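Local coordinates for protein maltose operon transcriptional repressor (PDB 3HCW) that probably binds operator DNA to repress maltose-operon transcription, its C-terminal periplasmic-binding-protein-like part probably sensing a small effector, at residues P25-V30 / I245-G251; T37-Y43 / G255-L259; E133-E139 / D163-T169; R173-L177 / S209-L214; A195-A201 / V222-N228. All coordinates share one frame; numbering follows the deposited sequence. Where two conformers were deposited one is given.

Contact 1 of 5, residues P25-V30 / I245-G251; sequences PFYINV and IKPRMLG
Pro247 packs its ring into the groove between Phe26, Asn29 and Val30, where helices 25-39 and 247-263 start side by side; the short helical segments cross at -42° with their axes 7.7 Å apart. Pro247 CG lies 3.7 Å from Asn29 CB, the two side chains running alongside and pointing the same way, while Pro247 CB meets Val30 CG2 at 3.7 Å. Phe26 has CG anti to its backbone N (chi1 174°), which swings the ring toward the partner helix; its CE1 atom touches Ile245 CD1 at 3.8 Å and Leu250 CD1 at 4.0 Å, both side chains crossing it at about a right angle. Farther along the helices Gly251 permits a close backbone approach: its CA sits 3.4 Å from Val30 O in a CA-H...O contact, and Arg248 CA makes another to Asn29 O at 3.5 Å. The amide of Asn29 is hydrogen-bonded to Arg22 and Glu19 of the second subunit, and Arg248 forms a salt bridge with Glu36. No conventional hydrogen bond links the two helix starts, so apolar packing and CA-H...O contacts join them, and the polar ends of Asn29 and Arg248 turn to other partners, including the neighbouring subunit.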
# COMPACT_ATOMS: atom_id res chain seq x y z
N PRO A 25 3.72 2.92 -0.89
CA PRO A 25 4.43 1.98 -1.76
C PRO A 25 5.87 2.38 -2.07
O PRO A 25 6.63 1.55 -2.58
CB PRO A 25 3.61 2.01 -3.06
CG PRO A 25 2.26 2.44 -2.64
CD PRO A 25 2.52 3.46 -1.56
N PHE A 26 6.23 3.63 -1.80
CA PHE A 26 7.61 4.06 -1.92
C PHE A 26 8.44 3.35 -0.88
O PHE A 26 9.42 2.68 -1.21
CB PHE A 26 7.76 5.58 -1.72
CG PHE A 26 9.19 6.03 -1.71
CD1 PHE A 26 9.91 6.13 -2.89
CD2 PHE A 26 9.83 6.35 -0.50
CE1 PHE A 26 11.25 6.55 -2.88
CE2 PHE A 26 11.16 6.77 -0.48
CZ PHE A 26 11.87 6.87 -1.67
N TYR A 27 8.05 3.52 0.38
CA TYR A 27 8.79 2.93 1.48
C TYR A 27 8.68 1.40 1.48
O TYR A 27 9.66 0.72 1.71
CB TYR A 27 8.37 3.55 2.80
CG TYR A 27 8.68 5.03 2.86
CD1 TYR A 27 9.98 5.48 3.10
CD2 TYR A 27 7.67 5.98 2.66
CE1 TYR A 27 10.27 6.84 3.16
CE2 TYR A 27 7.96 7.35 2.71
CZ TYR A 27 9.26 7.77 2.96
OH TYR A 27 9.55 9.12 3.01
N ILE A 28 7.50 0.87 1.19
CA ILE A 28 7.36 -0.60 1.07
C ILE A 28 8.37 -1.18 0.07
O ILE A 28 9.07 -2.14 0.39
CB ILE A 28 5.91 -1.02 0.72
CG1 ILE A 28 4.98 -0.66 1.88
CG2 ILE A 28 5.84 -2.53 0.41
CD1 ILE A 28 3.62 -0.33 1.45
N ASN A 29 8.48 -0.57 -1.10
CA ASN A 29 9.45 -1.05 -2.08
C ASN A 29 10.91 -0.73 -1.76
O ASN A 29 11.79 -1.55 -2.03
CB ASN A 29 9.05 -0.59 -3.48
CG ASN A 29 7.76 -1.24 -3.94
OD1 ASN A 29 7.57 -2.44 -3.77
ND2 ASN A 29 6.86 -0.45 -4.52
N VAL A 30 11.18 0.44 -1.17
CA VAL A 30 12.56 0.79 -0.79
C VAL A 30 13.07 -0.18 0.29
O VAL A 30 14.14 -0.78 0.12
CB VAL A 30 12.72 2.28 -0.37
CG1 VAL A 30 14.07 2.52 0.20
CG2 VAL A 30 12.54 3.19 -1.56
N ILE A 245 9.83 5.83 -10.22
CA ILE A 245 11.11 6.26 -9.65
C ILE A 245 11.94 5.10 -9.10
O ILE A 245 12.90 5.30 -8.34
CB ILE A 245 10.92 7.40 -8.60
CG1 ILE A 245 10.18 6.90 -7.36
CG2 ILE A 245 10.21 8.58 -9.23
CD1 ILE A 245 10.13 7.91 -6.23
N LYS A 246 11.56 3.89 -9.53
CA LYS A 246 12.25 2.63 -9.23
C LYS A 246 12.66 2.46 -7.74
O LYS A 246 13.85 2.36 -7.43
CB LYS A 246 13.48 2.48 -10.13
CG LYS A 246 13.30 2.95 -11.57
CD LYS A 246 12.54 1.94 -12.42
CE LYS A 246 12.20 2.54 -13.78
NZ LYS A 246 11.12 1.77 -14.47
N PRO A 247 11.67 2.46 -6.83
CA PRO A 247 12.01 2.40 -5.39
C PRO A 247 12.67 1.09 -4.93
O PRO A 247 13.51 1.10 -4.00
CB PRO A 247 10.66 2.65 -4.69
CG PRO A 247 9.61 2.26 -5.72
CD PRO A 247 10.21 2.53 -7.06
N ARG A 248 12.35 -0.02 -5.59
CA ARG A 248 12.99 -1.30 -5.29
C ARG A 248 14.46 -1.27 -5.71
O ARG A 248 15.32 -1.80 -4.98
CB ARG A 248 12.25 -2.46 -5.92
CG ARG A 248 12.60 -3.79 -5.29
CD ARG A 248 11.66 -4.87 -5.77
NE ARG A 248 12.11 -6.18 -5.32
CZ ARG A 248 11.41 -7.30 -5.45
NH1 ARG A 248 11.92 -8.44 -5.00
NH2 ARG A 248 10.22 -7.28 -6.03
N MET A 249 14.75 -0.65 -6.85
CA MET A 249 16.12 -0.41 -7.30
C MET A 249 16.89 0.50 -6.34
O MET A 249 18.01 0.20 -5.98
CB MET A 249 16.16 0.21 -8.70
CG MET A 249 16.51 -0.75 -9.83
SD MET A 249 16.93 0.12 -11.37
CE MET A 249 18.59 0.68 -11.00
N LEU A 250 16.27 1.63 -5.95
CA LEU A 250 16.89 2.54 -4.97
C LEU A 250 17.32 1.80 -3.70
O LEU A 250 18.42 2.00 -3.20
CB LEU A 250 15.92 3.67 -4.60
CG LEU A 250 15.63 4.79 -5.59
CD1 LEU A 250 14.26 5.38 -5.32
CD2 LEU A 250 16.71 5.88 -5.53
N GLY A 251 16.43 0.94 -3.19
CA GLY A 251 16.69 0.16 -1.99
C GLY A 251 17.81 -0.86 -2.16
O GLY A 251 18.69 -0.97 -1.29

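Contact 2 of 5, residues T37-Y43 / G255-L259; sequences TCNQHGY and GSAIL
The backbones of 37-43 and 255-259 come closest at Thr37 and Gly255, whose CA atoms are 5.8 Å apart. Here a helix end and the turn after it pack on a second helix, 247-263, in a periplasmic-binding-protein-like fold. Thr37 CG2, anti to its backbone N, lies against the helix backbone that Gly255 leaves uncovered by a side chain, 3.6 Å from Ser256 N. Leu259 carries most of the rest by splitting its two methyls between two rings. CD2 comes obliquely to the His41 imidazole, 3.8 Å from His41 CG. CD1 lies over one face of the Tyr43 ring in a CH-pi contact, 4.1 Å from the ring centroid and 21° off the normal. Ile10 of strand 9-13 touches both Cys38 and Tyr43, placing the turn against the sheet. The imidazole is held from within its own turn: His41 ND1 donates to Thr37 O at 3.1 Å, with that oxygen in the ring plane, while Gln40 N reaches Thr37 O from the opposite face of the carbonyl plane.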
# COMPACT_ATOMS: atom_id res chain seq x y z
N THR A 37 18.45 -7.51 -0.30
CA THR A 37 19.88 -7.39 -0.59
C THR A 37 20.72 -7.70 0.66
O THR A 37 21.61 -8.54 0.62
CB THR A 37 20.20 -5.98 -1.15
OG1 THR A 37 19.61 -5.87 -2.45
CG2 THR A 37 21.73 -5.71 -1.24
N CYS A 38 20.39 -7.02 1.76
CA CYS A 38 20.99 -7.29 3.07
C CYS A 38 20.89 -8.76 3.48
O CYS A 38 21.87 -9.34 3.96
CB CYS A 38 20.35 -6.39 4.13
SG CYS A 38 20.85 -4.66 4.02
N ASN A 39 19.71 -9.36 3.28
CA ASN A 39 19.46 -10.76 3.68
C ASN A 39 20.19 -11.78 2.79
O ASN A 39 20.34 -12.94 3.19
CB ASN A 39 17.96 -11.08 3.72
CG ASN A 39 17.19 -10.31 4.80
OD1 ASN A 39 15.96 -10.31 4.79
ND2 ASN A 39 17.90 -9.64 5.71
N GLN A 40 20.63 -11.36 1.61
CA GLN A 40 21.39 -12.24 0.73
C GLN A 40 22.87 -12.25 1.08
O GLN A 40 23.65 -13.00 0.49
CB GLN A 40 21.20 -11.83 -0.74
CG GLN A 40 19.91 -12.33 -1.37
CD GLN A 40 19.39 -11.39 -2.46
OE1 GLN A 40 20.14 -10.58 -3.02
NE2 GLN A 40 18.10 -11.49 -2.76
N HIS A 41 23.26 -11.43 2.05
CA HIS A 41 24.66 -11.33 2.48
C HIS A 41 24.83 -11.49 3.99
O HIS A 41 25.83 -11.06 4.57
CB HIS A 41 25.26 -10.00 1.99
CG HIS A 41 25.39 -9.91 0.50
ND1 HIS A 41 24.34 -9.60 -0.33
CD2 HIS A 41 26.47 -10.08 -0.31
CE1 HIS A 41 24.75 -9.60 -1.58
NE2 HIS A 41 26.04 -9.88 -1.60
N GLY A 42 23.83 -12.11 4.63
CA GLY A 42 23.88 -12.40 6.07
C GLY A 42 23.59 -11.23 7.01
O GLY A 42 23.84 -11.31 8.22
N TYR A 43 23.07 -10.14 6.45
CA TYR A 43 22.75 -8.95 7.24
C TYR A 43 21.26 -8.85 7.52
O TYR A 43 20.43 -9.10 6.65
CB TYR A 43 23.26 -7.68 6.55
CG TYR A 43 24.73 -7.42 6.82
CD1 TYR A 43 25.73 -8.11 6.12
CD2 TYR A 43 25.12 -6.49 7.79
CE1 TYR A 43 27.08 -7.87 6.37
CE2 TYR A 43 26.47 -6.24 8.05
CZ TYR A 43 27.44 -6.93 7.34
OH TYR A 43 28.76 -6.70 7.60
N GLY A 255 21.35 -0.83 -0.19
CA GLY A 255 21.76 -2.06 0.48
C GLY A 255 23.14 -2.53 0.06
O GLY A 255 23.98 -2.86 0.90
N SER A 256 23.39 -2.53 -1.25
CA SER A 256 24.71 -2.83 -1.80
C SER A 256 25.80 -1.86 -1.33
O SER A 256 26.88 -2.30 -0.94
CB SER A 256 24.66 -2.87 -3.32
OG SER A 256 23.87 -3.96 -3.74
N ALA A 257 25.49 -0.56 -1.36
CA ALA A 257 26.44 0.49 -0.95
C ALA A 257 26.89 0.34 0.50
O ALA A 257 28.08 0.41 0.77
CB ALA A 257 25.84 1.88 -1.16
N ILE A 258 25.95 0.13 1.41
CA ILE A 258 26.26 0.06 2.84
C ILE A 258 27.09 -1.20 3.17
O ILE A 258 28.00 -1.14 4.00
CB ILE A 258 24.99 0.23 3.73
CG1 ILE A 258 25.36 0.54 5.19
CG2 ILE A 258 24.05 -0.96 3.60
CD1 ILE A 258 26.24 1.80 5.40
N LEU A 259 26.78 -2.29 2.47
CA LEU A 259 27.52 -3.55 2.56
C LEU A 259 28.95 -3.38 2.10
O LEU A 259 29.87 -3.93 2.71
CB LEU A 259 26.84 -4.62 1.70
CG LEU A 259 25.93 -5.67 2.34
CD1 LEU A 259 25.20 -5.18 3.59
CD2 LEU A 259 24.96 -6.22 1.29

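Contact 3 of 5, residues E133-E139 / D163-T169; sequences ELIFITE and DYQIIET
Ile135 and Gln165 lie side by side on adjacent parallel strands, both pointing to the face that also carries Ile137 and Ile167. Gln165 CB bears CG between the backbone N and the carbonyl carbon (chi1 65°), and the chain runs on extended. CG rests 3.8 Å from Ile135 CG1; CD is 4.1 Å from Ile135 CG1, and at the tip OE1 still brushes that same methylene at 3.9 Å. Farther along this face Ile135 CG2 meets Ile167 CD1, and Ile137 CG2 meets Thr169 CG2 at 3.6 Å. On the opposite face of the sheet Phe136 CB packs on Ile166 CD1, while the Phe136 ring reaches Phe153 of helix 144-159. Six backbone hydrogen bonds join the strands, among them a nearly straight one from Phe136 N to Gln165 O, 3.0 Å long with an N-H...O angle of 171°. Strand 163-169 is outermost in the sheet within this chain, and helix 144-159 connects it to 133-139: a classic beta-alpha-beta crossover of the periplasmic-binding-protein-like fold.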
# COMPACT_ATOMS: atom_id res chain seq x y z
N GLU A 133 -2.63 26.28 -18.50
CA GLU A 133 -2.27 26.57 -17.12
C GLU A 133 -1.90 25.30 -16.35
O GLU A 133 -2.50 24.25 -16.55
CB GLU A 133 -3.42 27.32 -16.45
CG GLU A 133 -3.01 28.28 -15.33
CD GLU A 133 -3.36 27.77 -13.93
OE1 GLU A 133 -4.54 27.41 -13.70
OE2 GLU A 133 -2.46 27.76 -13.06
N LEU A 134 -0.90 25.40 -15.47
CA LEU A 134 -0.42 24.27 -14.69
C LEU A 134 -0.51 24.51 -13.18
O LEU A 134 -0.30 25.63 -12.71
CB LEU A 134 1.03 23.94 -15.06
CG LEU A 134 1.35 23.58 -16.52
CD1 LEU A 134 2.82 23.78 -16.83
CD2 LEU A 134 0.94 22.15 -16.81
N ILE A 135 -0.82 23.45 -12.43
CA ILE A 135 -0.88 23.49 -10.97
C ILE A 135 0.00 22.37 -10.40
O ILE A 135 -0.15 21.21 -10.79
CB ILE A 135 -2.34 23.33 -10.45
CG1 ILE A 135 -3.26 24.40 -11.04
CG2 ILE A 135 -2.39 23.39 -8.92
CD1 ILE A 135 -4.68 23.91 -11.34
N PHE A 136 0.93 22.73 -9.51
CA PHE A 136 1.70 21.74 -8.75
C PHE A 136 1.22 21.72 -7.30
O PHE A 136 1.17 22.76 -6.65
CB PHE A 136 3.21 22.02 -8.78
CG PHE A 136 4.06 20.84 -8.37
CD1 PHE A 136 4.57 19.96 -9.33
CD2 PHE A 136 4.35 20.60 -7.01
CE1 PHE A 136 5.36 18.86 -8.96
CE2 PHE A 136 5.14 19.51 -6.63
CZ PHE A 136 5.64 18.63 -7.61
N ILE A 137 0.90 20.53 -6.82
CA ILE A 137 0.44 20.36 -5.45
C ILE A 137 1.48 19.61 -4.62
O ILE A 137 1.92 18.53 -5.00
CB ILE A 137 -0.95 19.68 -5.39
CG1 ILE A 137 -1.96 20.44 -6.27
CG2 ILE A 137 -1.46 19.59 -3.96
CD1 ILE A 137 -3.39 19.94 -6.17
N THR A 138 1.89 20.21 -3.51
CA THR A 138 2.93 19.62 -2.66
C THR A 138 2.51 19.49 -1.19
O THR A 138 1.48 20.03 -0.77
CB THR A 138 4.30 20.35 -2.83
OG1 THR A 138 5.34 19.56 -2.24
CG2 THR A 138 4.27 21.75 -2.19
N GLU A 139 3.30 18.74 -0.43
CA GLU A 139 3.11 18.53 1.00
C GLU A 139 4.07 19.38 1.81
O GLU A 139 5.16 19.71 1.34
CB GLU A 139 3.38 17.07 1.36
CG GLU A 139 2.16 16.17 1.39
CD GLU A 139 2.53 14.70 1.56
OE1 GLU A 139 3.43 14.20 0.83
OE2 GLU A 139 1.92 14.04 2.43
N ASP A 163 1.36 29.85 -17.59
CA ASP A 163 0.92 30.26 -16.27
C ASP A 163 0.86 29.05 -15.37
O ASP A 163 0.42 27.98 -15.78
CB ASP A 163 -0.45 30.94 -16.33
CG ASP A 163 -0.40 32.29 -17.03
OD1 ASP A 163 -1.38 32.62 -17.73
OD2 ASP A 163 0.61 33.01 -16.89
N TYR A 164 1.34 29.22 -14.14
CA TYR A 164 1.35 28.15 -13.17
C TYR A 164 1.20 28.67 -11.75
O TYR A 164 1.50 29.83 -11.47
CB TYR A 164 2.61 27.29 -13.30
CG TYR A 164 3.91 27.98 -12.89
CD1 TYR A 164 4.36 27.95 -11.56
CD2 TYR A 164 4.70 28.63 -13.84
CE1 TYR A 164 5.55 28.57 -11.19
CE2 TYR A 164 5.90 29.25 -13.48
CZ TYR A 164 6.32 29.21 -12.16
OH TYR A 164 7.51 29.81 -11.79
N GLN A 165 0.76 27.78 -10.86
CA GLN A 165 0.72 28.04 -9.43
C GLN A 165 1.21 26.83 -8.61
O GLN A 165 1.16 25.69 -9.09
CB GLN A 165 -0.69 28.45 -9.02
CG GLN A 165 -1.73 27.36 -9.18
CD GLN A 165 -3.08 27.76 -8.66
OE1 GLN A 165 -4.04 27.89 -9.42
NE2 GLN A 165 -3.18 27.95 -7.35
N ILE A 166 1.70 27.09 -7.40
CA ILE A 166 2.11 26.05 -6.45
C ILE A 166 1.14 26.10 -5.28
O ILE A 166 0.84 27.19 -4.75
CB ILE A 166 3.58 26.27 -5.91
CG1 ILE A 166 4.61 26.52 -7.04
CG2 ILE A 166 4.04 25.11 -5.01
CD1 ILE A 166 4.81 25.37 -8.03
N ILE A 167 0.62 24.95 -4.89
CA ILE A 167 -0.23 24.83 -3.71
C ILE A 167 0.44 23.88 -2.74
O ILE A 167 0.77 22.75 -3.09
CB ILE A 167 -1.64 24.29 -4.05
CG1 ILE A 167 -2.40 25.26 -4.97
CG2 ILE A 167 -2.45 23.98 -2.77
CD1 ILE A 167 -3.68 24.69 -5.55
N GLU A 168 0.67 24.36 -1.52
CA GLU A 168 1.17 23.52 -0.44
C GLU A 168 0.00 23.18 0.48
O GLU A 168 -0.73 24.07 0.94
CB GLU A 168 2.27 24.24 0.33
CG GLU A 168 3.15 23.31 1.13
CD GLU A 168 4.11 24.08 2.01
OE1 GLU A 168 3.63 24.83 2.90
OE2 GLU A 168 5.33 23.94 1.82
N THR A 169 -0.18 21.90 0.75
CA THR A 169 -1.35 21.46 1.49
C THR A 169 -1.01 20.31 2.41
O THR A 169 -0.03 19.60 2.18
CB THR A 169 -2.50 21.07 0.53
OG1 THR A 169 -3.65 20.65 1.28
CG2 THR A 169 -2.07 19.97 -0.42

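Contact 4 of 5, residues R173-L177 / S209-L214; sequences REVIL and SVLYEL
Two helices flanking the sheet of the periplasmic-binding-protein-like fold meet here: the start of helix 173-187 and the end of helix 201-213, their short segments crossing at -61°. Val210 fills the middle. Its CG2 packs on Ile176 CG2 at 3.8 Å and also lies over one face of the Arg173 guanidinium, while CG1 touches Leu177 CA at 3.7 Å. Leu177 CD1 continues the apolar strip to Leu214 CD2. With CG anti to the backbone N (chi1 178°) and a bend at chi2, Arg173 extends over this strip so that its guanidinium edge reaches the other helix. NH2 forms a salt bridge to Glu213 OE2 at 2.8 Å, met from above the carboxylate plane; a water joins NH2 to Ser209 O as well. Ser209 OG has a second partner in Ala236 O of the second subunit, and Pro239 of that subunit packs on Arg173, placing the contact at the subunit interface. Arg173 NH1 donates to Ser209 OG at 2.7 Å, almost straight at 177° and within the guanidinium plane.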
# COMPACT_ATOMS: atom_id res chain seq x y z
N ARG A 173 -8.72 16.01 4.07
CA ARG A 173 -9.88 16.13 3.18
C ARG A 173 -10.45 17.54 3.10
O ARG A 173 -10.55 18.10 2.01
CB ARG A 173 -10.98 15.19 3.67
CG ARG A 173 -12.26 15.25 2.87
CD ARG A 173 -12.47 13.94 2.21
NE ARG A 173 -13.36 14.02 1.06
CZ ARG A 173 -13.19 13.26 -0.02
NH1 ARG A 173 -12.17 12.42 -0.08
NH2 ARG A 173 -14.04 13.36 -1.03
N GLU A 174 -10.81 18.08 4.26
CA GLU A 174 -11.35 19.44 4.39
C GLU A 174 -10.42 20.47 3.75
O GLU A 174 -10.88 21.34 3.00
CB GLU A 174 -11.59 19.77 5.86
CG GLU A 174 -12.23 21.15 6.12
CD GLU A 174 -12.01 21.65 7.54
OE1 GLU A 174 -12.55 21.04 8.49
OE2 GLU A 174 -11.29 22.67 7.71
N VAL A 175 -9.12 20.35 4.02
CA VAL A 175 -8.14 21.32 3.53
C VAL A 175 -7.98 21.26 2.01
O VAL A 175 -8.00 22.31 1.36
CB VAL A 175 -6.77 21.18 4.25
CG1 VAL A 175 -5.82 22.27 3.82
CG2 VAL A 175 -6.97 21.26 5.75
N ILE A 176 -7.85 20.05 1.46
CA ILE A 176 -7.78 19.83 0.01
C ILE A 176 -9.04 20.36 -0.66
O ILE A 176 -8.96 21.11 -1.65
CB ILE A 176 -7.62 18.32 -0.40
CG1 ILE A 176 -6.49 17.61 0.37
CG2 ILE A 176 -7.49 18.18 -1.92
CD1 ILE A 176 -5.11 17.82 -0.17
N LEU A 177 -10.20 19.98 -0.11
CA LEU A 177 -11.51 20.43 -0.60
C LEU A 177 -11.60 21.94 -0.73
O LEU A 177 -12.09 22.43 -1.75
CB LEU A 177 -12.66 19.90 0.29
CG LEU A 177 -14.12 20.31 -0.00
CD1 LEU A 177 -14.58 19.98 -1.45
CD2 LEU A 177 -15.08 19.70 1.02
N SER A 209 -9.92 12.08 -5.15
CA SER A 209 -11.12 11.86 -4.36
C SER A 209 -11.93 13.14 -4.23
O SER A 209 -13.16 13.12 -4.38
CB SER A 209 -10.75 11.32 -2.98
OG SER A 209 -11.91 10.91 -2.27
N VAL A 210 -11.24 14.26 -3.99
CA VAL A 210 -11.88 15.56 -3.88
C VAL A 210 -12.40 15.99 -5.26
O VAL A 210 -13.53 16.47 -5.38
CB VAL A 210 -10.93 16.60 -3.22
CG1 VAL A 210 -11.39 18.03 -3.45
CG2 VAL A 210 -10.80 16.31 -1.70
N LEU A 211 -11.60 15.76 -6.30
CA LEU A 211 -11.99 16.04 -7.69
C LEU A 211 -13.23 15.25 -8.11
O LEU A 211 -14.07 15.76 -8.85
CB LEU A 211 -10.81 15.78 -8.65
CG LEU A 211 -9.85 16.89 -9.11
CD1 LEU A 211 -9.67 18.04 -8.12
CD2 LEU A 211 -8.51 16.30 -9.50
N TYR A 212 -13.35 14.02 -7.62
CA TYR A 212 -14.55 13.21 -7.84
C TYR A 212 -15.76 13.87 -7.16
O TYR A 212 -16.82 14.02 -7.78
CB TYR A 212 -14.36 11.79 -7.30
CG TYR A 212 -15.42 10.81 -7.73
CD1 TYR A 212 -15.26 10.05 -8.90
CD2 TYR A 212 -16.60 10.63 -6.99
CE1 TYR A 212 -16.24 9.14 -9.31
CE2 TYR A 212 -17.59 9.73 -7.41
CZ TYR A 212 -17.39 8.98 -8.57
OH TYR A 212 -18.35 8.08 -8.98
N GLU A 213 -15.55 14.30 -5.92
CA GLU A 213 -16.61 14.93 -5.12
C GLU A 213 -17.17 16.20 -5.77
O GLU A 213 -18.35 16.48 -5.66
CB GLU A 213 -16.13 15.19 -3.69
CG GLU A 213 -17.21 15.68 -2.72
CD GLU A 213 -16.84 15.54 -1.25
OE1 GLU A 213 -17.77 15.34 -0.43
OE2 GLU A 213 -15.65 15.62 -0.90
N LEU A 214 -16.31 16.93 -6.48
CA LEU A 214 -16.67 18.19 -7.11
C LEU A 214 -17.08 18.04 -8.56
O LEU A 214 -17.36 19.04 -9.23
CB LEU A 214 -15.51 19.17 -7.01
CG LEU A 214 -15.13 19.66 -5.60
CD1 LEU A 214 -13.94 20.58 -5.69
CD2 LEU A 214 -16.30 20.37 -4.94
O HOH W 1 -15.19 11.69 -3.50

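Contact 5 of 5, residues A195-A201 / V222-N228; sequences AIISLDA and VMTATFN
Thr226 has OG1 anti to its backbone N (chi1 -175°), which aims the hydroxyl across at 195-201, and Asp200 has CG likewise anti (chi1 171°), placing its carboxylate at the start of helix 201-213. Thr226 OG1 donates to Ser198 O at 3.0 Å from above the carbonyl plane. This side-chain bond follows three backbone bonds between the parallel strands, such as Ile196 N to Met223 O at 2.8 Å. Phe227 presents its ring edge to Ser198 O, with CD2 3.2 Å from that oxygen, and CE2 touches Ile197 CG2 at 3.9 Å. Asp200 is the N-cap of helix 201-213, its OD2 accepting from Met202 N, and its OD1 is hydrogen-bonded to a glycerol, probably from the crystallisation liquor. Helix 201-213 links the strands as a beta-alpha-beta crossover. Beyond the last regular strand bond, the Thr226 hydroxyl and a weak Ala201 N to Phe227 O bond thus continue the pairing, and the carboxylate, shared between helix start and glycerol, is consistent with a ligand pocket at these strand ends.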
# COMPACT_ATOMS: atom_id res chain seq x y z
N ALA A 195 -3.80 21.21 -16.11
CA ALA A 195 -3.20 19.99 -15.59
C ALA A 195 -2.84 20.18 -14.12
O ALA A 195 -2.34 21.24 -13.71
CB ALA A 195 -1.96 19.59 -16.39
N ILE A 196 -3.13 19.15 -13.33
CA ILE A 196 -2.74 19.12 -11.92
C ILE A 196 -1.66 18.07 -11.72
O ILE A 196 -1.86 16.89 -12.05
CB ILE A 196 -3.94 18.82 -10.99
CG1 ILE A 196 -4.98 19.94 -11.07
CG2 ILE A 196 -3.46 18.59 -9.55
CD1 ILE A 196 -6.36 19.55 -10.55
N ILE A 197 -0.52 18.51 -11.20
CA ILE A 197 0.56 17.59 -10.84
C ILE A 197 0.76 17.56 -9.33
O ILE A 197 0.87 18.60 -8.69
CB ILE A 197 1.88 17.92 -11.60
CG1 ILE A 197 1.72 17.61 -13.09
CG2 ILE A 197 3.05 17.11 -11.03
CD1 ILE A 197 2.74 18.32 -14.01
N SER A 198 0.77 16.34 -8.76
CA SER A 198 1.04 16.16 -7.34
C SER A 198 2.43 15.59 -7.12
O SER A 198 2.91 14.77 -7.90
CB SER A 198 0.03 15.20 -6.70
OG SER A 198 -1.31 15.63 -6.91
N LEU A 199 3.02 16.03 -6.02
CA LEU A 199 4.30 15.57 -5.50
C LEU A 199 4.51 14.04 -5.44
O LEU A 199 5.59 13.55 -5.74
CB LEU A 199 4.49 16.15 -4.09
CG LEU A 199 5.81 15.82 -3.39
CD1 LEU A 199 6.95 16.51 -4.11
CD2 LEU A 199 5.77 16.22 -1.92
N ASP A 200 3.46 13.31 -5.05
CA ASP A 200 3.56 11.91 -4.70
C ASP A 200 2.18 11.28 -4.82
O ASP A 200 1.18 11.95 -4.59
CB ASP A 200 4.08 11.77 -3.25
CG ASP A 200 4.01 10.35 -2.73
OD1 ASP A 200 4.74 9.50 -3.28
OD2 ASP A 200 3.23 10.08 -1.79
N ALA A 201 2.14 10.00 -5.16
CA ALA A 201 0.91 9.25 -5.42
C ALA A 201 -0.08 9.19 -4.25
O ALA A 201 -1.28 9.22 -4.47
CB ALA A 201 1.27 7.84 -5.88
N VAL A 222 -9.78 18.48 -16.45
CA VAL A 222 -8.36 18.65 -16.16
C VAL A 222 -7.59 17.36 -16.35
O VAL A 222 -8.13 16.27 -16.15
CB VAL A 222 -8.07 19.18 -14.71
CG1 VAL A 222 -8.51 20.60 -14.54
CG2 VAL A 222 -8.68 18.26 -13.64
N MET A 223 -6.34 17.48 -16.75
CA MET A 223 -5.43 16.34 -16.85
C MET A 223 -4.66 16.22 -15.53
O MET A 223 -4.39 17.21 -14.84
CB MET A 223 -4.46 16.51 -18.03
CG MET A 223 -5.07 16.39 -19.47
SD MET A 223 -3.83 16.51 -20.82
CE MET A 223 -2.64 17.62 -20.14
N THR A 224 -4.33 14.99 -15.14
CA THR A 224 -3.63 14.78 -13.87
C THR A 224 -2.47 13.84 -14.05
O THR A 224 -2.47 12.99 -14.95
CB THR A 224 -4.57 14.27 -12.72
OG1 THR A 224 -5.14 13.01 -13.07
CG2 THR A 224 -5.71 15.27 -12.44
N ALA A 225 -1.47 14.02 -13.19
CA ALA A 225 -0.27 13.20 -13.17
C ALA A 225 0.43 13.35 -11.82
O ALA A 225 0.18 14.30 -11.08
CB ALA A 225 0.66 13.61 -14.31
N THR A 226 1.32 12.40 -11.51
CA THR A 226 2.03 12.40 -10.23
C THR A 226 3.37 11.65 -10.30
O THR A 226 3.83 11.31 -11.38
CB THR A 226 1.15 11.83 -9.10
OG1 THR A 226 1.83 11.95 -7.84
CG2 THR A 226 0.77 10.38 -9.36
N PHE A 227 3.97 11.42 -9.13
CA PHE A 227 5.23 10.69 -9.02
C PHE A 227 5.06 9.41 -8.20
O PHE A 227 4.13 9.31 -7.40
CB PHE A 227 6.32 11.55 -8.36
CG PHE A 227 6.64 12.79 -9.12
CD1 PHE A 227 7.76 12.85 -9.95
CD2 PHE A 227 5.84 13.93 -8.99
CE1 PHE A 227 8.06 14.02 -10.64
CE2 PHE A 227 6.14 15.09 -9.66
CZ PHE A 227 7.24 15.14 -10.48
N ASN A 228 6.02 8.55 -8.32
CA ASN A 228 5.83 7.20 -7.96
C ASN A 228 4.92 6.14 -8.28
O ASN A 228 4.14 5.72 -7.50
CB ASN A 228 6.71 6.76 -6.82
CG ASN A 228 6.05 6.95 -5.53
OD1 ASN A 228 5.85 6.00 -4.77
ND2 ASN A 228 5.71 8.17 -5.26

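From the N terminus, helix 25-39 and the turn after it supply the first segments of contacts 1 and 2, whose partners wait more than 200 residues later on or just before helix 247-263; the two long loops cross, their centres about 16 Å apart, and enclose the rest. Contact 3 comes first, a short loop through helix 144-159, complete before contact 4 opens at 173-177. Contact 5 opens inside contact 4 and closes beyond it, so these two cross. Contacts 3 and 5 share one sheet through neighbouring strands 133-139 and 194-198, while contact 4 joins helices flanking it. Asn228, in one of two deposited conformers, touches Phe26 and Ile245 of contact 1; contacts 1 and 4 also reach the second subunit.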